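Local coordinates for CYCLIN domain-containing protein (Chaetomium thermophilum, PDB 6Z3U) that probably acts as the cyclin subunit of the CDK-activating kinase (CAK) complex, regulating a cyclin-dependent serine/threonine kinase alongside a RING-domain partner, at residues E85-L89 / I350-K356; L137-F141 / F156-R162; E219-S224 / E332-R337; D108-T113 / V185-R190. One frame throughout, in Å; residues are numbered along the deposited sequence.

Contact 1 of 4, residues E85-L89 / I350-K356; sequences EELLL and IQPIRKK
Leu89 and Ile353 form the close-packed centre of a helix crossing in which an apolar middle gives way to a charged edge. The branched end of Leu89 lies against Ile353, with CD1 of Leu89 3.7 Å from CG2 of Ile353. With CG1 anti to the carbonyl carbon (chi1 -46°), CG2 of Ile353 is turned to Leu89 and the CD1 arm to Glu85. There CD1 lies over one face of the carboxylate, 3.6 Å from Glu85 OE1. One turn back, CD1 of Ile350 touches CD2 of Leu88 and also lies 4.0 Å from CD2 of Leu89.

The outer side is looser and polar. Glu85 reaches out as an extended chain and meets Lys356 at about a right angle. Lys356 NZ bonds to Glu85 OE2 at 3.3 Å through the syn lone pair and only weakly to OE1 of the same carboxylate, a long, forked salt bridge on partly exposed residues. Glu85 OE2 also accepts from the backbone N of Thr82, which helps hold the carboxylate in position.

The short helical segments cross at -115°, with axes 10.4 Å apart. The contact thus lays helix 343-358, from late in the chain, across the beginning of helix 83-103; the loop residue Leu81 packs on Ile353 and Lys356, and farther along helix 83-103 the hydroxyl OH of Tyr93 is hydrogen-bonded to NE of Arg354.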
# COMPACT_ATOMS: atom_id res chain seq x y z
N GLU A 85 32.39 -5.10 6.78
CA GLU A 85 32.25 -6.39 6.11
C GLU A 85 30.80 -6.87 6.14
O GLU A 85 30.35 -7.55 5.21
CB GLU A 85 33.15 -7.43 6.76
CG GLU A 85 34.64 -7.14 6.63
CD GLU A 85 35.51 -8.18 7.31
OE1 GLU A 85 36.67 -8.35 6.89
OE2 GLU A 85 35.02 -8.83 8.26
N GLU A 86 30.07 -6.53 7.20
CA GLU A 86 28.65 -6.85 7.26
C GLU A 86 27.90 -6.09 6.17
O GLU A 86 27.08 -6.67 5.44
CB GLU A 86 28.11 -6.53 8.65
CG GLU A 86 27.10 -7.53 9.19
CD GLU A 86 26.71 -7.23 10.63
OE1 GLU A 86 27.52 -7.52 11.53
OE2 GLU A 86 25.59 -6.73 10.86
N LEU A 87 28.16 -4.79 6.06
CA LEU A 87 27.51 -3.97 5.04
C LEU A 87 27.94 -4.38 3.64
O LEU A 87 27.18 -4.19 2.68
CB LEU A 87 27.84 -2.50 5.28
CG LEU A 87 27.20 -1.46 4.36
CD1 LEU A 87 25.69 -1.63 4.33
CD2 LEU A 87 27.57 -0.06 4.83
N LEU A 88 29.15 -4.92 3.49
CA LEU A 88 29.62 -5.34 2.17
C LEU A 88 28.82 -6.52 1.64
O LEU A 88 28.48 -6.56 0.46
CB LEU A 88 31.11 -5.68 2.23
CG LEU A 88 31.93 -5.47 0.96
CD1 LEU A 88 33.42 -5.65 1.25
CD2 LEU A 88 31.49 -6.42 -0.14
N LEU A 89 28.50 -7.48 2.51
CA LEU A 89 27.71 -8.63 2.06
C LEU A 89 26.28 -8.21 1.73
O LEU A 89 25.67 -8.76 0.80
CB LEU A 89 27.72 -9.72 3.12
CG LEU A 89 29.03 -10.49 3.32
CD1 LEU A 89 28.84 -11.61 4.34
CD2 LEU A 89 29.54 -11.05 2.00
N ILE A 350 34.52 -11.23 -1.65
CA ILE A 350 33.32 -11.74 -1.00
C ILE A 350 33.58 -13.08 -0.32
O ILE A 350 33.21 -13.27 0.84
CB ILE A 350 32.17 -11.86 -2.03
CG1 ILE A 350 31.70 -10.47 -2.48
CG2 ILE A 350 31.01 -12.67 -1.46
CD1 ILE A 350 31.13 -9.61 -1.37
N GLN A 351 34.21 -14.02 -1.02
CA GLN A 351 34.38 -15.36 -0.46
C GLN A 351 35.08 -15.34 0.89
O GLN A 351 34.62 -16.03 1.82
CB GLN A 351 35.12 -16.25 -1.46
CG GLN A 351 35.25 -17.69 -1.01
CD GLN A 351 33.90 -18.32 -0.71
OE1 GLN A 351 32.98 -18.26 -1.53
NE2 GLN A 351 33.78 -18.92 0.47
N PRO A 352 36.19 -14.62 1.08
CA PRO A 352 36.79 -14.54 2.42
C PRO A 352 35.78 -14.18 3.50
O PRO A 352 35.84 -14.73 4.61
CB PRO A 352 37.87 -13.46 2.28
CG PRO A 352 38.11 -13.30 0.80
CD PRO A 352 37.11 -14.11 0.04
N ILE A 353 34.86 -13.26 3.21
CA ILE A 353 33.91 -12.82 4.22
C ILE A 353 32.92 -13.93 4.54
O ILE A 353 32.59 -14.17 5.71
CB ILE A 353 33.19 -11.54 3.76
CG1 ILE A 353 34.19 -10.52 3.18
CG2 ILE A 353 32.42 -10.91 4.91
CD1 ILE A 353 35.36 -10.21 4.09
N ARG A 354 32.42 -14.62 3.51
CA ARG A 354 31.49 -15.72 3.74
C ARG A 354 32.12 -16.81 4.61
O ARG A 354 31.41 -17.43 5.41
CB ARG A 354 31.01 -16.29 2.41
CG ARG A 354 30.42 -15.24 1.48
CD ARG A 354 29.84 -15.81 0.19
NE ARG A 354 28.76 -16.76 0.42
CZ ARG A 354 28.83 -18.07 0.18
NH1 ARG A 354 27.78 -18.84 0.43
NH2 ARG A 354 29.93 -18.62 -0.32
N LYS A 355 33.43 -17.05 4.47
CA LYS A 355 34.07 -18.04 5.33
C LYS A 355 34.18 -17.54 6.77
O LYS A 355 34.01 -18.32 7.72
CB LYS A 355 35.45 -18.42 4.81
CG LYS A 355 35.89 -19.80 5.29
CD LYS A 355 37.34 -20.12 4.99
CE LYS A 355 37.55 -20.62 3.57
NZ LYS A 355 38.99 -20.89 3.31
N LYS A 356 34.48 -16.25 6.95
CA LYS A 356 34.51 -15.70 8.31
C LYS A 356 33.12 -15.77 8.94
O LYS A 356 32.99 -16.01 10.14
CB LYS A 356 35.03 -14.27 8.28
CG LYS A 356 35.31 -13.68 9.66
CD LYS A 356 35.69 -12.20 9.59
CE LYS A 356 37.10 -12.00 9.05
NZ LYS A 356 37.57 -10.60 9.24

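Contact 2 of 4, residues L137-F141 / F156-R162; sequences LVALF and FAKTFGR
Within the Cyclin-like part of the chain, helices 132-146 and 153-159 meet through a T-shaped aromatic pair, the edge of Phe141 directed at the face of Phe156. The ring centroids are 5.0 Å apart and the planes stand at 72°. CD1 of Phe141 makes the approach, 3.6 Å from CG of Phe156, and CB of Phe141 adds a CH-pi contact over the same ring. The opposite face of Phe156 is covered by CE2 of Phe160, while CB of Leu140 sits at its edge in the ring plane.

Phe160 comes into place where helix 153-159 ends in a Schellman motif: Arg162 N bonds to Ala157 O and Gly161 N to Lys158 O, and Gly161, with positive phi, is the C-prime residue. This turn sets one face of the Phe160 ring against Leu137, whose CD2 makes a CH-pi contact 3.8 Å from the centroid. Leu140 CD1 lies 3.8 Å from CE1 of Phe160.

The other branch of Leu137, CD1, lies over a face of the Arg162 guanidinium. Bends at chi2 and chi3 fold the arginine there, and its NH1 forms a salt bridge with Glu134. Phe141 also packs on Asp132 of the kinase chain.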
# COMPACT_ATOMS: atom_id res chain seq x y z
N LEU A 137 15.66 -14.46 -1.02
CA LEU A 137 14.45 -14.98 -1.64
C LEU A 137 13.20 -14.49 -0.92
O LEU A 137 12.17 -14.22 -1.56
CB LEU A 137 14.49 -16.50 -1.67
CG LEU A 137 15.31 -17.12 -2.81
CD1 LEU A 137 15.60 -18.59 -2.53
CD2 LEU A 137 14.56 -16.96 -4.12
N VAL A 138 13.26 -14.39 0.41
CA VAL A 138 12.09 -13.94 1.17
C VAL A 138 11.72 -12.51 0.80
O VAL A 138 10.54 -12.18 0.65
CB VAL A 138 12.37 -14.07 2.68
CG1 VAL A 138 11.20 -13.55 3.48
CG2 VAL A 138 12.67 -15.52 3.05
N ALA A 139 12.72 -11.65 0.63
CA ALA A 139 12.44 -10.26 0.29
C ALA A 139 11.79 -10.14 -1.08
O ALA A 139 10.98 -9.23 -1.31
CB ALA A 139 13.73 -9.44 0.33
N LEU A 140 12.13 -11.04 -2.01
CA LEU A 140 11.47 -11.04 -3.32
C LEU A 140 10.04 -11.55 -3.21
O LEU A 140 9.13 -10.99 -3.83
CB LEU A 140 12.27 -11.88 -4.31
CG LEU A 140 13.48 -11.19 -4.95
CD1 LEU A 140 14.41 -12.22 -5.58
CD2 LEU A 140 13.03 -10.19 -6.00
N PHE A 141 9.83 -12.61 -2.43
CA PHE A 141 8.49 -13.17 -2.29
C PHE A 141 7.57 -12.19 -1.57
O PHE A 141 6.43 -11.97 -1.99
CB PHE A 141 8.55 -14.50 -1.55
CG PHE A 141 7.21 -15.17 -1.41
CD1 PHE A 141 6.57 -15.71 -2.51
CD2 PHE A 141 6.60 -15.28 -0.17
CE1 PHE A 141 5.35 -16.33 -2.39
CE2 PHE A 141 5.38 -15.90 -0.04
CZ PHE A 141 4.75 -16.43 -1.15
N PHE A 156 6.56 -19.85 -7.04
CA PHE A 156 7.69 -18.97 -6.75
C PHE A 156 8.97 -19.78 -6.58
O PHE A 156 10.04 -19.38 -7.08
CB PHE A 156 7.41 -18.14 -5.50
CG PHE A 156 8.48 -17.14 -5.18
CD1 PHE A 156 8.38 -15.83 -5.62
CD2 PHE A 156 9.59 -17.51 -4.44
CE1 PHE A 156 9.36 -14.91 -5.33
CE2 PHE A 156 10.58 -16.59 -4.15
CZ PHE A 156 10.47 -15.29 -4.59
N ALA A 157 8.90 -20.91 -5.88
CA ALA A 157 10.08 -21.74 -5.69
C ALA A 157 10.54 -22.36 -7.00
O ALA A 157 11.75 -22.54 -7.21
CB ALA A 157 9.79 -22.84 -4.66
N LYS A 158 9.60 -22.69 -7.89
CA LYS A 158 9.97 -23.21 -9.21
C LYS A 158 10.90 -22.25 -9.94
O LYS A 158 11.97 -22.64 -10.41
CB LYS A 158 8.72 -23.44 -10.05
CG LYS A 158 8.71 -24.74 -10.84
CD LYS A 158 7.38 -25.02 -11.57
CE LYS A 158 6.88 -23.89 -12.50
NZ LYS A 158 6.66 -22.54 -11.89
N THR A 159 10.50 -20.98 -10.03
CA THR A 159 11.25 -20.03 -10.85
C THR A 159 12.68 -19.86 -10.35
O THR A 159 13.57 -19.53 -11.14
CB THR A 159 10.54 -18.68 -10.85
OG1 THR A 159 10.43 -18.19 -9.51
CG2 THR A 159 9.14 -18.82 -11.44
N PHE A 160 12.93 -20.09 -9.06
CA PHE A 160 14.27 -19.99 -8.50
C PHE A 160 14.89 -21.35 -8.21
O PHE A 160 15.83 -21.45 -7.42
CB PHE A 160 14.23 -19.14 -7.22
CG PHE A 160 13.87 -17.70 -7.47
CD1 PHE A 160 14.85 -16.73 -7.50
CD2 PHE A 160 12.55 -17.33 -7.67
CE1 PHE A 160 14.52 -15.40 -7.72
CE2 PHE A 160 12.22 -16.01 -7.89
CZ PHE A 160 13.21 -15.04 -7.92
N GLY A 161 14.39 -22.40 -8.85
CA GLY A 161 14.99 -23.72 -8.69
C GLY A 161 15.11 -24.17 -7.25
O GLY A 161 16.08 -24.84 -6.88
N ARG A 162 14.14 -23.81 -6.41
CA ARG A 162 14.12 -24.19 -5.01
C ARG A 162 13.19 -25.38 -4.84
O ARG A 162 12.00 -25.29 -5.15
CB ARG A 162 13.68 -23.02 -4.13
CG ARG A 162 13.70 -23.32 -2.63
CD ARG A 162 15.08 -23.73 -2.15
NE ARG A 162 16.08 -22.70 -2.42
CZ ARG A 162 16.53 -21.83 -1.52
NH1 ARG A 162 16.09 -21.85 -0.27
NH2 ARG A 162 17.44 -20.93 -1.87

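Contact 3 of 4, residues E219-S224 / E332-R337; sequences EILRFS and ELPERR
Phe223 and Arg337 run alongside one another in opposite senses where the end of helix 207-221, in the Cyclin C-terminal domain, receives the loop between helices 313-330 and 343-358. Phe223 occupies the N-cap position of the short helix 224-227 that follows.

Among the packing contacts, Arg337 lays its aliphatic part over one face of the Phe223 ring, a CH-pi contact with CG 3.8 Å from the centroid; its guanidinium, turned 55° from the ring plane, continues over CB of Phe223. Pro334 fits beside the helix, its CG 3.5 Å from Glu219 O and 4.1 Å from CG1 of Ile220.

The charged contacts form a network of Glu219, Arg222 and Arg337. Bent at chi2 (-57°), Glu219 offers OE1 to NH1 of Arg337 at 3.0 Å, the carboxylate and guanidinium planes nearly perpendicular, while its OE2 takes a weak bond from Arg222 NH2. The stronger partner of Arg222 is Asp108, which forms a salt bridge with its NE.

In the hydrogen-bonded link, the carbonyl O of Glu332 lies at the edge of the Phe223 ring and accepts from Ser224 OG at 2.6 Å, the hydroxyl standing 44° out of the carbonyl plane.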
# COMPACT_ATOMS: atom_id res chain seq x y z
N GLU A 219 17.47 3.55 -16.07
CA GLU A 219 18.46 2.53 -15.74
C GLU A 219 19.22 2.89 -14.47
O GLU A 219 19.56 2.01 -13.67
CB GLU A 219 19.43 2.34 -16.91
CG GLU A 219 18.90 1.47 -18.04
CD GLU A 219 18.50 0.07 -17.57
OE1 GLU A 219 18.90 -0.33 -16.46
OE2 GLU A 219 17.78 -0.62 -18.33
N ILE A 220 19.51 4.18 -14.27
CA ILE A 220 20.16 4.62 -13.04
C ILE A 220 19.28 4.31 -11.84
O ILE A 220 19.72 3.74 -10.84
CB ILE A 220 20.52 6.11 -13.12
CG1 ILE A 220 21.49 6.36 -14.28
CG2 ILE A 220 21.10 6.59 -11.79
CD1 ILE A 220 21.91 7.81 -14.45
N LEU A 221 18.00 4.69 -11.93
CA LEU A 221 17.08 4.45 -10.82
C LEU A 221 16.93 2.96 -10.54
O LEU A 221 16.71 2.56 -9.39
CB LEU A 221 15.72 5.08 -11.12
CG LEU A 221 15.65 6.61 -11.12
CD1 LEU A 221 14.23 7.07 -11.45
CD2 LEU A 221 16.09 7.19 -9.78
N ARG A 222 17.05 2.13 -11.58
CA ARG A 222 16.88 0.69 -11.43
C ARG A 222 18.02 0.03 -10.68
O ARG A 222 17.90 -1.15 -10.33
CB ARG A 222 16.76 0.05 -12.82
CG ARG A 222 15.37 0.16 -13.43
CD ARG A 222 15.42 0.13 -14.95
NE ARG A 222 14.09 -0.03 -15.53
CZ ARG A 222 13.84 -0.66 -16.68
NH1 ARG A 222 12.59 -0.76 -17.12
NH2 ARG A 222 14.83 -1.19 -17.38
N PHE A 223 19.13 0.73 -10.42
CA PHE A 223 20.27 0.08 -9.79
C PHE A 223 20.93 0.98 -8.74
O PHE A 223 21.12 0.56 -7.59
CB PHE A 223 21.31 -0.31 -10.85
CG PHE A 223 22.43 -1.15 -10.31
CD1 PHE A 223 22.29 -2.53 -10.25
CD2 PHE A 223 23.61 -0.58 -9.87
CE1 PHE A 223 23.31 -3.32 -9.76
CE2 PHE A 223 24.63 -1.37 -9.38
CZ PHE A 223 24.48 -2.75 -9.33
N SER A 224 21.27 2.21 -9.13
CA SER A 224 22.10 3.05 -8.27
C SER A 224 21.50 3.29 -6.89
O SER A 224 22.20 3.09 -5.89
CB SER A 224 22.38 4.38 -8.98
OG SER A 224 23.50 4.27 -9.84
N GLU A 332 27.89 4.06 -7.58
CA GLU A 332 27.39 2.73 -7.93
C GLU A 332 26.45 2.85 -9.13
O GLU A 332 25.26 2.56 -9.06
CB GLU A 332 26.71 2.08 -6.72
CG GLU A 332 26.98 0.60 -6.57
CD GLU A 332 28.45 0.29 -6.32
OE1 GLU A 332 29.05 0.93 -5.43
OE2 GLU A 332 29.00 -0.60 -7.00
N LEU A 333 27.00 3.26 -10.26
CA LEU A 333 26.22 3.45 -11.47
C LEU A 333 25.86 2.10 -12.07
O LEU A 333 26.40 1.06 -11.68
CB LEU A 333 27.00 4.31 -12.46
CG LEU A 333 27.23 5.76 -12.04
CD1 LEU A 333 28.15 6.49 -13.01
CD2 LEU A 333 25.90 6.50 -11.91
N PRO A 334 24.92 2.08 -13.03
CA PRO A 334 24.51 0.79 -13.62
C PRO A 334 25.65 -0.03 -14.19
O PRO A 334 25.53 -1.26 -14.27
CB PRO A 334 23.53 1.22 -14.72
CG PRO A 334 22.99 2.53 -14.26
CD PRO A 334 24.10 3.20 -13.51
N GLU A 335 26.75 0.60 -14.60
CA GLU A 335 27.87 -0.17 -15.14
C GLU A 335 28.45 -1.12 -14.11
O GLU A 335 29.05 -2.14 -14.47
CB GLU A 335 28.97 0.77 -15.65
CG GLU A 335 28.61 1.54 -16.91
CD GLU A 335 27.49 2.54 -16.70
OE1 GLU A 335 27.52 3.25 -15.67
OE2 GLU A 335 26.58 2.61 -17.55
N ARG A 336 28.28 -0.82 -12.82
CA ARG A 336 28.79 -1.66 -11.75
C ARG A 336 28.04 -2.98 -11.62
O ARG A 336 28.41 -3.79 -10.77
CB ARG A 336 28.74 -0.90 -10.43
CG ARG A 336 29.65 0.32 -10.39
CD ARG A 336 31.05 -0.03 -9.89
NE ARG A 336 31.06 -0.29 -8.46
CZ ARG A 336 32.14 -0.62 -7.76
NH1 ARG A 336 32.04 -0.84 -6.45
NH2 ARG A 336 33.32 -0.75 -8.36
N ARG A 337 26.99 -3.20 -12.43
CA ARG A 337 26.29 -4.48 -12.39
C ARG A 337 27.25 -5.64 -12.60
O ARG A 337 27.11 -6.70 -11.97
CB ARG A 337 25.20 -4.52 -13.46
CG ARG A 337 23.92 -3.81 -13.08
CD ARG A 337 22.87 -3.97 -14.17
NE ARG A 337 22.05 -2.78 -14.35
CZ ARG A 337 20.87 -2.56 -13.76
NH1 ARG A 337 20.22 -1.43 -14.00
NH2 ARG A 337 20.34 -3.47 -12.95

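Contact 4 of 4, residues D108-T113 / V185-R190; sequences DEIKAT and VKHPFR
His187 points its ring edge at Thr113: its NE2 donates to OG1 of Thr113 at 2.7 Å, with the hydroxyl oxygen practically in the imidazole plane. Glu147 OE2 is a second hydrogen-bond partner of that hydroxyl. The other ring nitrogen, ND1, is hydrogen-bonded to Tyr231 OH, so a partner at each nitrogen fixes the rotation of the ring. Ala112 lies over one face of the imidazole through its CB, although the modelled separation is too short to be relied on.

The same methyl group meets Phe189 differently: CB of Ala112 sits at the edge of that ring, 3.6 Å from CE2, while CB of Asp108 approaches over a face, 4.4 Å from CZ of Phe189.

The chains of Glu109 and Arg190 meet nearly perpendicularly, with their flat groups 82° apart. Arg190 NH2 points within its own guanidinium plane at Glu109 OE2, 3.1 Å away, but reaches that oxygen from above the carboxylate. Other acids share the arginine: its NE pairs with Asp247 of the kinase chain and its NH1 with Glu53 of the RING-type chain, so this residue joins all three subunits.

The contact joins the start of helix 108-124, in the Cyclin-like domain, to the approach to helix 189-200, in the Cyclin C-terminal domain, consistent with the paired repeats of the cyclin H family, with helix 230-233 packing on Ala112 and helix 236-247 on Pro188.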
# COMPACT_ATOMS: atom_id res chain seq x y z
N ASP A 108 9.58 -3.54 -12.09
CA ASP A 108 10.56 -2.67 -11.44
C ASP A 108 10.12 -2.31 -10.03
O ASP A 108 10.95 -2.21 -9.12
CB ASP A 108 10.78 -1.41 -12.27
CG ASP A 108 11.57 -1.66 -13.54
OD1 ASP A 108 12.14 -2.77 -13.68
OD2 ASP A 108 11.63 -0.76 -14.40
N GLU A 109 8.82 -2.09 -9.82
CA GLU A 109 8.35 -1.74 -8.49
C GLU A 109 8.52 -2.89 -7.51
O GLU A 109 8.79 -2.66 -6.33
CB GLU A 109 6.88 -1.31 -8.55
CG GLU A 109 6.64 -0.05 -9.36
CD GLU A 109 5.78 0.96 -8.62
OE1 GLU A 109 6.28 2.04 -8.27
OE2 GLU A 109 4.59 0.65 -8.37
N ILE A 110 8.38 -4.14 -7.98
CA ILE A 110 8.60 -5.28 -7.11
C ILE A 110 10.07 -5.38 -6.73
O ILE A 110 10.42 -5.51 -5.55
CB ILE A 110 8.10 -6.58 -7.78
CG1 ILE A 110 6.57 -6.62 -7.77
CG2 ILE A 110 8.67 -7.80 -7.08
CD1 ILE A 110 5.97 -7.80 -8.51
N LYS A 111 10.96 -5.33 -7.73
CA LYS A 111 12.39 -5.38 -7.46
C LYS A 111 12.79 -4.35 -6.42
O LYS A 111 13.45 -4.67 -5.43
CB LYS A 111 13.17 -5.15 -8.75
CG LYS A 111 12.92 -6.17 -9.84
CD LYS A 111 13.64 -5.77 -11.12
CE LYS A 111 13.36 -6.75 -12.25
NZ LYS A 111 13.34 -6.08 -13.57
N ALA A 112 12.38 -3.09 -6.63
CA ALA A 112 12.79 -2.02 -5.73
C ALA A 112 12.25 -2.25 -4.32
O ALA A 112 12.93 -1.96 -3.33
CB ALA A 112 12.33 -0.67 -6.28
N THR A 113 11.02 -2.75 -4.22
CA THR A 113 10.44 -3.02 -2.90
C THR A 113 11.14 -4.19 -2.22
O THR A 113 11.45 -4.12 -1.02
CB THR A 113 8.95 -3.30 -3.03
OG1 THR A 113 8.27 -2.10 -3.43
CG2 THR A 113 8.38 -3.78 -1.70
N VAL A 185 6.34 1.29 0.47
CA VAL A 185 7.63 1.82 0.05
C VAL A 185 7.42 2.69 -1.18
O VAL A 185 6.66 2.32 -2.09
CB VAL A 185 8.64 0.70 -0.25
CG1 VAL A 185 10.03 1.28 -0.43
CG2 VAL A 185 8.62 -0.35 0.85
N LYS A 186 8.09 3.83 -1.22
CA LYS A 186 7.88 4.84 -2.25
C LYS A 186 9.08 4.84 -3.18
O LYS A 186 10.22 4.97 -2.73
CB LYS A 186 7.68 6.22 -1.62
CG LYS A 186 6.49 6.28 -0.67
CD LYS A 186 6.41 7.61 0.05
CE LYS A 186 5.10 7.74 0.81
NZ LYS A 186 3.91 7.57 -0.07
N HIS A 187 8.82 4.68 -4.47
CA HIS A 187 9.87 4.58 -5.47
C HIS A 187 9.83 5.78 -6.42
O HIS A 187 8.80 6.43 -6.58
CB HIS A 187 9.72 3.29 -6.28
CG HIS A 187 9.72 2.05 -5.43
ND1 HIS A 187 10.78 1.70 -4.63
CD2 HIS A 187 8.78 1.09 -5.26
CE1 HIS A 187 10.50 0.58 -4.00
NE2 HIS A 187 9.30 0.18 -4.37
N PRO A 188 10.95 6.08 -7.07
CA PRO A 188 11.00 7.25 -7.97
C PRO A 188 10.75 6.94 -9.44
O PRO A 188 10.90 7.85 -10.27
CB PRO A 188 12.44 7.75 -7.77
CG PRO A 188 13.21 6.60 -7.10
CD PRO A 188 12.27 5.43 -7.00
N PHE A 189 10.38 5.71 -9.79
CA PHE A 189 10.16 5.38 -11.19
C PHE A 189 9.01 6.19 -11.77
O PHE A 189 9.16 6.86 -12.80
CB PHE A 189 9.89 3.88 -11.34
CG PHE A 189 10.96 3.01 -10.74
CD1 PHE A 189 12.19 2.86 -11.36
CD2 PHE A 189 10.73 2.35 -9.55
CE1 PHE A 189 13.17 2.06 -10.80
CE2 PHE A 189 11.71 1.54 -8.99
CZ PHE A 189 12.93 1.40 -9.62
N ARG A 190 7.85 6.15 -11.12
CA ARG A 190 6.71 6.93 -11.61
C ARG A 190 6.98 8.43 -11.50
O ARG A 190 6.49 9.20 -12.33
CB ARG A 190 5.45 6.56 -10.84
CG ARG A 190 4.17 6.99 -11.52
CD ARG A 190 2.95 6.53 -10.73
NE ARG A 190 2.83 5.07 -10.70
CZ ARG A 190 3.29 4.29 -9.73
NH1 ARG A 190 3.92 4.81 -8.68
NH2 ARG A 190 3.13 2.98 -9.81

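Contacts 3 and 4 are direct neighbours, their centres about 14 Å apart: Arg222 NE of contact 3 forms a salt bridge with Asp108 OD2 of contact 4 at 2.8 Å, and Leu221 CD1 packs on Pro188 O at 3.6 Å. Contact 2 comes to about 5 Å from contact 4 at the nearest atoms without touching it. Contact 1 lies farther off, its centre about 28 Å from that of contact 4, yet in sequence its two segments bracket all the others. The assembly's kinase chain reaches contact 2 at Phe141 and contact 4 at Arg190, where the RING-type chain also meets it, whereas contacts 1 and 3 are touched by no other chain.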